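Local coordinates for protein GrgF (Penicillium sp. sh18, PDB 6LZH) that acts as a polyketide transferase in gregatin A biosynthesis, fusing polyketide chains through a Claisen condensation carried out on an alpha/beta hydrolase scaffold, at residues R149-R161 with I207-N219. Sequence-based numbering, arbitrary orientation.
Sequences RRQPILELAMHDR and ISVQTYYKSLSWN. With NA (sodium ion), chain D.
Y212 packs on I153 where helix 209-216 crosses helix 150-161, in the insertion between strands 133-137 and 232-237, the usual place of the lid in the alpha/beta hydrolase fold. The case illustrates how a helix pair combines an apolar seam with one polar anchor; Y212, V209 and Y213 bury the most surface, Q210 close behind. The axes approach to 8.6 Å, crossing at -115°. With CG anti to the backbone N (chi1 -173°), the Y212 side chain runs across I153, whose CD1 lies over one ring face near the rim; I153 CG2 meets Y212 CB at 3.6 Å. R150 CB sits at the ring edge beside the hydroxyl, itself hydrogen-bonded to T144 O. V209 CG2 packs on D160 CB (3.6 Å). Y213 receives M158 CE obliquely, 3.6 Å from Y213 CE2, and its hydroxyl is hydrogen-bonded to H92 of the second subunit. S215 O and W218 O bind a sodium ion with three waters.

A bend at chi2 brings the polar anchor, the Q210 amide, against A157 and D160. Q210 NE2 donates to A157 O at 3.0 Å and to the anti lone pair of D160 OD2 at 2.9 Å, both near the amide plane, fixing its rotation. D160 OD2 also salt-bridges R164, and OD1 accepts from M171 N. R161, salt-bridged to E89 (NH1) and D93 (NE) of the second subunit, also donates from NH1 to a water over the Y213 ring centre; Q210 OE1 accepts from that water at 2.7 Å.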
ATOM      1  N   ARG A 149       1.273  -2.233 -21.126  1.00 42.87           N
ATOM      2  CA  ARG A 149       0.410  -1.063 -21.254  1.00 43.85           C
ATOM      3  C   ARG A 149       0.210  -0.378 -19.904  1.00 37.33           C
ATOM      4  O   ARG A 149      -0.741   0.390 -19.729  1.00 41.33           O
ATOM      5  CB  ARG A 149      -0.937  -1.434 -21.878  1.00 48.49           C
ATOM      6  CG  ARG A 149      -1.099  -0.970 -23.337  1.00 51.93           C
ATOM      7  CD  ARG A 149      -1.617   0.472 -23.449  1.00 46.01           C
ATOM      8  NE  ARG A 149      -3.035   0.623 -23.106  1.00 49.67           N
ATOM      9  CZ  ARG A 149      -3.488   1.343 -22.078  1.00 48.22           C
ATOM     10  NH1 ARG A 149      -4.789   1.431 -21.840  1.00 40.58           N
ATOM     11  NH2 ARG A 149      -2.634   1.967 -21.273  1.00 47.90           N
ATOM     12  N   ARG A 150       1.093  -0.655 -18.942  1.00 35.15           N
ATOM     13  CA  ARG A 150       1.072   0.073 -17.680  1.00 31.58           C
ATOM     14  C   ARG A 150       1.529   1.515 -17.859  1.00 28.55           C
ATOM     15  O   ARG A 150       1.128   2.390 -17.085  1.00 25.84           O
ATOM     16  CB  ARG A 150       1.967  -0.627 -16.656  1.00 32.29           C
ATOM     17  CG  ARG A 150       3.405  -0.127 -16.708  1.00 33.68           C
ATOM     18  CD  ARG A 150       4.342  -0.798 -15.709  1.00 35.44           C
ATOM     19  NE  ARG A 150       5.718  -0.405 -16.005  1.00 38.50           N
ATOM     20  CZ  ARG A 150       6.490  -1.005 -16.910  1.00 41.05           C
ATOM     21  NH1 ARG A 150       7.720  -0.558 -17.121  1.00 39.11           N
ATOM     22  NH2 ARG A 150       6.044  -2.058 -17.593  1.00 36.93           N
ATOM     23  N   GLN A 151       2.375   1.776 -18.857  1.00 31.25           N
ATOM     24  CA  GLN A 151       3.029   3.078 -18.966  1.00 28.58           C
ATOM     25  C   GLN A 151       2.043   4.213 -19.188  1.00 31.00           C
ATOM     26  O   GLN A 151       2.140   5.230 -18.477  1.00 27.33           O
ATOM     27  CB  GLN A 151       4.081   3.033 -20.079  1.00 28.32           C
ATOM     28  CG  GLN A 151       5.111   1.926 -19.909  1.00 38.87           C
ATOM     29  CD  GLN A 151       4.767   0.672 -20.705  1.00 42.98           C
ATOM     30  OE1 GLN A 151       3.727   0.041 -20.482  1.00 36.47           O
ATOM     31  NE2 GLN A 151       5.640   0.310 -21.643  1.00 40.91           N
ATOM     32  N   PRO A 152       1.092   4.128 -20.127  1.00 29.61           N
ATOM     33  CA  PRO A 152       0.157   5.249 -20.289  1.00 30.51           C
ATOM     34  C   PRO A 152      -0.627   5.553 -19.027  1.00 25.34           C
ATOM     35  O   PRO A 152      -0.766   6.727 -18.676  1.00 25.21           O
ATOM     36  CB  PRO A 152      -0.757   4.782 -21.435  1.00 30.55           C
ATOM     37  CG  PRO A 152       0.048   3.778 -22.170  1.00 31.74           C
ATOM     38  CD  PRO A 152       0.821   3.064 -21.111  1.00 32.95           C
ATOM     39  N   ILE A 153      -1.131   4.540 -18.316  1.00 23.45           N
ATOM     40  CA  ILE A 153      -1.967   4.858 -17.164  1.00 25.88           C
ATOM     41  C   ILE A 153      -1.126   5.446 -16.036  1.00 20.17           C
ATOM     42  O   ILE A 153      -1.583   6.336 -15.313  1.00 21.59           O
ATOM     43  CB  ILE A 153      -2.766   3.624 -16.712  1.00 27.19           C
ATOM     44  CG1 ILE A 153      -3.649   3.122 -17.853  1.00 31.73           C
ATOM     45  CG2 ILE A 153      -3.680   3.972 -15.540  1.00 26.09           C
ATOM     46  CD1 ILE A 153      -4.391   1.848 -17.522  1.00 36.20           C
ATOM     47  N   LEU A 154       0.122   4.995 -15.883  1.00 20.68           N
ATOM     48  CA  LEU A 154       0.993   5.608 -14.881  1.00 21.80           C
ATOM     49  C   LEU A 154       1.273   7.072 -15.215  1.00 21.91           C
ATOM     50  O   LEU A 154       1.298   7.928 -14.319  1.00 18.96           O
ATOM     51  CB  LEU A 154       2.291   4.808 -14.753  1.00 22.26           C
ATOM     52  CG  LEU A 154       2.180   3.482 -13.982  1.00 22.41           C
ATOM     53  CD1 LEU A 154       3.520   2.726 -13.989  1.00 24.47           C
ATOM     54  CD2 LEU A 154       1.729   3.751 -12.545  1.00 24.08           C
ATOM     55  N   GLU A 155       1.461   7.390 -16.504  1.00 22.12           N
ATOM     56  CA  GLU A 155       1.655   8.788 -16.894  1.00 21.15           C
ATOM     57  C   GLU A 155       0.406   9.611 -16.589  1.00 20.62           C
ATOM     58  O   GLU A 155       0.504  10.745 -16.098  1.00 20.26           O
ATOM     59  CB  GLU A 155       2.013   8.873 -18.384  1.00 21.77           C
ATOM     60  CG  GLU A 155       2.602  10.189 -18.844  1.00 29.39           C
ATOM     61  CD  GLU A 155       1.572  11.311 -18.922  1.00 26.22           C
ATOM     62  OE1 GLU A 155       0.440  11.085 -19.415  1.00 29.41           O
ATOM     63  OE2 GLU A 155       1.900  12.420 -18.482  1.00 27.43           O
ATOM     64  N   LEU A 156      -0.779   9.052 -16.873  1.00 19.94           N
ATOM     65  CA  LEU A 156      -2.029   9.721 -16.513  1.00 20.25           C
ATOM     66  C   LEU A 156      -2.127   9.943 -15.013  1.00 17.50           C
ATOM     67  O   LEU A 156      -2.645  10.972 -14.558  1.00 17.24           O
ATOM     68  CB  LEU A 156      -3.231   8.894 -16.981  1.00 17.36           C
ATOM     69  CG  LEU A 156      -3.349   8.724 -18.501  1.00 20.76           C
ATOM     70  CD1 LEU A 156      -4.595   7.935 -18.874  1.00 20.69           C
ATOM     71  CD2 LEU A 156      -3.344  10.103 -19.194  1.00 26.76           C
ATOM     72  N   ALA A 157      -1.673   8.968 -14.225  1.00 19.89           N
ATOM     73  CA  ALA A 157      -1.695   9.132 -12.777  1.00 17.00           C
ATOM     74  C   ALA A 157      -0.775  10.268 -12.330  1.00 17.95           C
ATOM     75  O   ALA A 157      -1.114  11.021 -11.403  1.00 18.47           O
ATOM     76  CB  ALA A 157      -1.325   7.813 -12.098  1.00 18.06           C
ATOM     77  N   MET A 158       0.392  10.422 -12.967  1.00 18.24           N
ATOM     78  CA  MET A 158       1.258  11.551 -12.617  1.00 19.93           C
ATOM     79  C   MET A 158       0.625  12.869 -13.032  1.00 17.45           C
ATOM     80  O   MET A 158       0.683  13.853 -12.289  1.00 15.99           O
ATOM     81  CB  MET A 158       2.644  11.421 -13.261  1.00 21.91           C
ATOM     82  CG  MET A 158       3.519  10.245 -12.766  1.00 19.07           C
ATOM     83  SD  MET A 158       3.733  10.136 -10.969  1.00 19.73           S
ATOM     84  CE  MET A 158       2.495   8.907 -10.532  1.00 18.48           C
ATOM     85  N   HIS A 159       0.008  12.907 -14.213  1.00 18.44           N
ATOM     86  CA  HIS A 159      -0.668  14.133 -14.632  1.00 20.03           C
ATOM     87  C   HIS A 159      -1.855  14.445 -13.722  1.00 18.86           C
ATOM     88  O   HIS A 159      -2.117  15.612 -13.405  1.00 19.34           O
ATOM     89  CB  HIS A 159      -1.123  14.013 -16.081  1.00 17.78           C
ATOM     90  CG  HIS A 159      -1.828  15.229 -16.599  1.00 21.88           C
ATOM     91  ND1 HIS A 159      -3.202  15.311 -16.689  1.00 26.57           N
ATOM     92  CD2 HIS A 159      -1.351  16.411 -17.047  1.00 24.83           C
ATOM     93  CE1 HIS A 159      -3.540  16.491 -17.179  1.00 22.87           C
ATOM     94  NE2 HIS A 159      -2.434  17.174 -17.412  1.00 29.04           N
ATOM     95  N   ASP A 160      -2.568  13.410 -13.282  1.00 18.10           N
ATOM     96  CA  ASP A 160      -3.720  13.603 -12.409  1.00 16.24           C
ATOM     97  C   ASP A 160      -3.318  14.241 -11.079  1.00 18.07           C
ATOM     98  O   ASP A 160      -3.972  15.184 -10.605  1.00 14.99           O
ATOM     99  CB  ASP A 160      -4.417  12.258 -12.184  1.00 18.05           C
ATOM    100  CG  ASP A 160      -5.650  12.382 -11.316  1.00 18.43           C
ATOM    101  OD1 ASP A 160      -6.515  13.229 -11.626  1.00 18.63           O
ATOM    102  OD2 ASP A 160      -5.736  11.648 -10.308  1.00 19.12           O
ATOM    103  N   ARG A 161      -2.245  13.734 -10.455  1.00 15.78           N
ATOM    104  CA  ARG A 161      -1.731  14.342  -9.226  1.00 16.40           C
ATOM    105  C   ARG A 161      -1.476  15.830  -9.419  1.00 16.08           C
ATOM    106  O   ARG A 161      -1.935  16.673  -8.631  1.00 12.77           O
ATOM    107  CB  ARG A 161      -0.413  13.671  -8.799  1.00 15.38           C
ATOM    108  CG  ARG A 161      -0.510  12.256  -8.263  1.00 17.87           C
ATOM    109  CD  ARG A 161       0.791  11.849  -7.536  1.00 19.22           C
ATOM    110  NE  ARG A 161       0.842  12.355  -6.160  1.00 22.21           N
ATOM    111  CZ  ARG A 161       0.322  11.732  -5.102  1.00 20.24           C
ATOM    112  NH1 ARG A 161      -0.310  10.575  -5.244  1.00 19.62           N
ATOM    113  NH2 ARG A 161       0.423  12.266  -3.889  1.00 19.98           N
ATOM    114  N   ILE A 207     -13.700   4.855 -13.266  1.00 22.64           N
ATOM    115  CA  ILE A 207     -12.822   4.540 -12.151  1.00 21.78           C
ATOM    116  C   ILE A 207     -11.669   5.538 -12.194  1.00 24.65           C
ATOM    117  O   ILE A 207     -11.229   5.935 -13.277  1.00 22.11           O
ATOM    118  CB  ILE A 207     -12.342   3.074 -12.234  1.00 22.07           C
ATOM    119  CG1 ILE A 207     -11.586   2.689 -10.969  1.00 25.98           C
ATOM    120  CG2 ILE A 207     -11.477   2.842 -13.452  1.00 27.19           C
ATOM    121  CD1 ILE A 207     -12.494   2.216  -9.879  1.00 26.15           C
ATOM    122  N   SER A 208     -11.216   5.991 -11.022  1.00 23.62           N
ATOM    123  CA  SER A 208     -10.128   6.961 -10.996  1.00 20.94           C
ATOM    124  C   SER A 208      -8.864   6.353 -11.587  1.00 20.10           C
ATOM    125  O   SER A 208      -8.601   5.158 -11.439  1.00 18.59           O
ATOM    126  CB  SER A 208      -9.847   7.426  -9.565  1.00 20.84           C
ATOM    127  OG  SER A 208      -9.202   6.395  -8.840  1.00 25.01           O
ATOM    128  N   VAL A 209      -8.071   7.188 -12.263  1.00 18.42           N
ATOM    129  CA  VAL A 209      -6.781   6.703 -12.750  1.00 20.63           C
ATOM    130  C   VAL A 209      -5.876   6.304 -11.594  1.00 19.15           C
ATOM    131  O   VAL A 209      -4.975   5.484 -11.768  1.00 19.01           O
ATOM    132  CB  VAL A 209      -6.076   7.738 -13.654  1.00 20.85           C
ATOM    133  CG1 VAL A 209      -6.966   8.141 -14.813  1.00 23.69           C
ATOM    134  CG2 VAL A 209      -5.650   8.975 -12.861  1.00 22.06           C
ATOM    135  N   GLN A 210      -6.077   6.878 -10.404  1.00 17.31           N
ATOM    136  CA  GLN A 210      -5.234   6.503  -9.279  1.00 19.50           C
ATOM    137  C   GLN A 210      -5.492   5.069  -8.846  1.00 20.74           C
ATOM    138  O   GLN A 210      -4.630   4.459  -8.196  1.00 16.70           O
ATOM    139  CB  GLN A 210      -5.467   7.465  -8.101  1.00 19.68           C
ATOM    140  CG  GLN A 210      -5.125   8.920  -8.435  1.00 17.01           C
ATOM    141  CD  GLN A 210      -3.658   9.081  -8.820  1.00 18.68           C
ATOM    142  OE1 GLN A 210      -2.775   8.366  -8.310  1.00 19.02           O
ATOM    143  NE2 GLN A 210      -3.388  10.017  -9.726  1.00 18.15           N
ATOM    144  N   THR A 211      -6.668   4.529  -9.175  1.00 17.78           N
ATOM    145  CA  THR A 211      -6.957   3.139  -8.844  1.00 21.31           C
ATOM    146  C   THR A 211      -5.875   2.213  -9.393  1.00 21.95           C
ATOM    147  O   THR A 211      -5.388   1.329  -8.682  1.00 19.69           O
ATOM    148  CB  THR A 211      -8.332   2.743  -9.391  1.00 22.45           C
ATOM    149  OG1 THR A 211      -9.362   3.489  -8.714  1.00 17.83           O
ATOM    150  CG2 THR A 211      -8.568   1.245  -9.206  1.00 21.08           C
ATOM    151  N   TYR A 212      -5.455   2.432 -10.640  1.00 21.35           N
ATOM    152  CA  TYR A 212      -4.443   1.565 -11.244  1.00 21.87           C
ATOM    153  C   TYR A 212      -3.073   1.771 -10.595  1.00 24.56           C
ATOM    154  O   TYR A 212      -2.339   0.801 -10.368  1.00 25.19           O
ATOM    155  CB  TYR A 212      -4.375   1.805 -12.755  1.00 26.77           C
ATOM    156  CG  TYR A 212      -3.456   0.818 -13.465  1.00 30.12           C
ATOM    157  CD1 TYR A 212      -3.925  -0.424 -13.887  1.00 33.03           C
ATOM    158  CD2 TYR A 212      -2.113   1.116 -13.684  1.00 30.38           C
ATOM    159  CE1 TYR A 212      -3.082  -1.341 -14.525  1.00 32.76           C
ATOM    160  CE2 TYR A 212      -1.263   0.204 -14.315  1.00 30.95           C
ATOM    161  CZ  TYR A 212      -1.755  -1.020 -14.732  1.00 37.38           C
ATOM    162  OH  TYR A 212      -0.919  -1.922 -15.361  1.00 36.67           O
ATOM    163  N   TYR A 213      -2.722   3.026 -10.281  1.00 19.61           N
ATOM    164  CA  TYR A 213      -1.486   3.320  -9.553  1.00 22.58           C
ATOM    165  C   TYR A 213      -1.401   2.535  -8.244  1.00 22.42           C
ATOM    166  O   TYR A 213      -0.393   1.880  -7.960  1.00 20.81           O
ATOM    167  CB  TYR A 213      -1.392   4.831  -9.277  1.00 16.48           C
ATOM    168  CG  TYR A 213      -0.186   5.247  -8.438  1.00 19.85           C
ATOM    169  CD1 TYR A 213      -0.213   5.190  -7.041  1.00 20.90           C
ATOM    170  CD2 TYR A 213       0.983   5.695  -9.046  1.00 19.26           C
ATOM    171  CE1 TYR A 213       0.893   5.570  -6.279  1.00 21.16           C
ATOM    172  CE2 TYR A 213       2.095   6.071  -8.289  1.00 19.15           C
ATOM    173  CZ  TYR A 213       2.042   6.012  -6.909  1.00 19.20           C
ATOM    174  OH  TYR A 213       3.139   6.405  -6.159  1.00 19.81           O
ATOM    175  N   LYS A 214      -2.440   2.611  -7.414  1.00 21.81           N
ATOM    176  CA  LYS A 214      -2.374   1.925  -6.126  1.00 20.35           C
ATOM    177  C   LYS A 214      -2.365   0.404  -6.272  1.00 22.35           C
ATOM    178  O   LYS A 214      -1.749  -0.287  -5.450  1.00 27.19           O
ATOM    179  CB  LYS A 214      -3.537   2.368  -5.246  1.00 22.72           C
ATOM    180  CG  LYS A 214      -3.367   3.776  -4.697  1.00 20.41           C
ATOM    181  CD  LYS A 214      -4.397   4.082  -3.621  1.00 26.10           C
ATOM    182  CE  LYS A 214      -4.380   5.560  -3.217  1.00 30.09           C
ATOM    183  NZ  LYS A 214      -5.083   6.429  -4.219  1.00 31.89           N
ATOM    184  N   SER A 215      -3.035  -0.146  -7.292  1.00 22.21           N
ATOM    185  CA  SER A 215      -3.038  -1.597  -7.412  1.00 27.93           C
ATOM    186  C   SER A 215      -1.671  -2.145  -7.797  1.00 26.26           C
ATOM    187  O   SER A 215      -1.369  -3.291  -7.456  1.00 24.88           O
ATOM    188  CB  SER A 215      -4.107  -2.071  -8.408  1.00 25.27           C
ATOM    189  OG  SER A 215      -3.918  -1.524  -9.700  1.00 38.39           O
ATOM    190  N   LEU A 216      -0.821  -1.358  -8.465  1.00 23.80           N
ATOM    191  CA  LEU A 216       0.496  -1.882  -8.819  1.00 22.95           C
ATOM    192  C   LEU A 216       1.321  -2.197  -7.582  1.00 25.49           C
ATOM    193  O   LEU A 216       2.189  -3.076  -7.634  1.00 23.85           O
ATOM    194  CB  LEU A 216       1.270  -0.904  -9.701  1.00 27.47           C
ATOM    195  CG  LEU A 216       0.895  -0.759 -11.174  1.00 35.45           C
ATOM    196  CD1 LEU A 216       1.925   0.149 -11.839  1.00 29.76           C
ATOM    197  CD2 LEU A 216       0.793  -2.114 -11.905  1.00 31.13           C
ATOM    198  N   SER A 217       1.059  -1.508  -6.466  1.00 17.75           N
ATOM    199  CA  SER A 217       1.781  -1.749  -5.222  1.00 22.26           C
ATOM    200  C   SER A 217       1.059  -2.720  -4.305  1.00 24.08           C
ATOM    201  O   SER A 217       1.501  -2.927  -3.165  1.00 23.12           O
ATOM    202  CB  SER A 217       2.022  -0.442  -4.467  1.00 28.62           C
ATOM    203  OG  SER A 217       0.798   0.263  -4.258  1.00 30.87           O
ATOM    204  N   TRP A 218      -0.047  -3.293  -4.763  1.00 22.33           N
ATOM    205  CA  TRP A 218      -0.869  -4.194  -3.966  1.00 21.11           C
ATOM    206  C   TRP A 218      -0.821  -5.568  -4.617  1.00 23.66           C
ATOM    207  O   TRP A 218      -1.246  -5.732  -5.764  1.00 24.81           O
ATOM    208  CB  TRP A 218      -2.304  -3.671  -3.875  1.00 22.78           C
ATOM    209  CG  TRP A 218      -3.181  -4.507  -3.011  1.00 22.38           C
ATOM    210  CD1 TRP A 218      -4.088  -5.438  -3.427  1.00 21.82           C
ATOM    211  CD2 TRP A 218      -3.230  -4.501  -1.579  1.00 23.59           C
ATOM    212  NE1 TRP A 218      -4.705  -6.019  -2.334  1.00 24.52           N
ATOM    213  CE2 TRP A 218      -4.203  -5.454  -1.190  1.00 25.46           C
ATOM    214  CE3 TRP A 218      -2.562  -3.776  -0.585  1.00 21.91           C
ATOM    215  CZ2 TRP A 218      -4.519  -5.699   0.147  1.00 25.06           C
ATOM    216  CZ3 TRP A 218      -2.871  -4.028   0.751  1.00 23.14           C
ATOM    217  CH2 TRP A 218      -3.851  -4.976   1.103  1.00 23.86           C
ATOM    218  N   ASN A 219      -0.287  -6.547  -3.898  1.00 23.49           N
ATOM    219  CA  ASN A 219      -0.179  -7.915  -4.398  1.00 21.91           C
ATOM    220  C   ASN A 219      -0.661  -8.828  -3.283  1.00 21.09           C
ATOM    221  O   ASN A 219       0.089  -9.104  -2.343  1.00 21.44           O
ATOM    222  CB  ASN A 219       1.246  -8.253  -4.820  1.00 23.82           C
ATOM    223  CG  ASN A 219       1.367  -9.668  -5.351  1.00 32.34           C
ATOM    224  OD1 ASN A 219       0.369 -10.403  -5.433  1.00 28.52           O
ATOM    225  ND2 ASN A 219       2.586 -10.059  -5.718  1.00 28.40           N
TER
HETATM  226 NA    NA D 302      -1.885  -5.536  -7.829  1.00 19.14          NA
HETATM  227  O   HOH W   1      -0.112   8.714  -7.806  1.00 26.49           O
HETATM  228  O   HOH W   2       0.487  -5.773  -8.200  1.00 35.27           O
HETATM  229  O   HOH W   3      -1.744  -7.981  -8.685  1.00 36.02           O
HETATM  230  O   HOH W   4      -4.309  -5.872  -7.454  1.00 29.02           O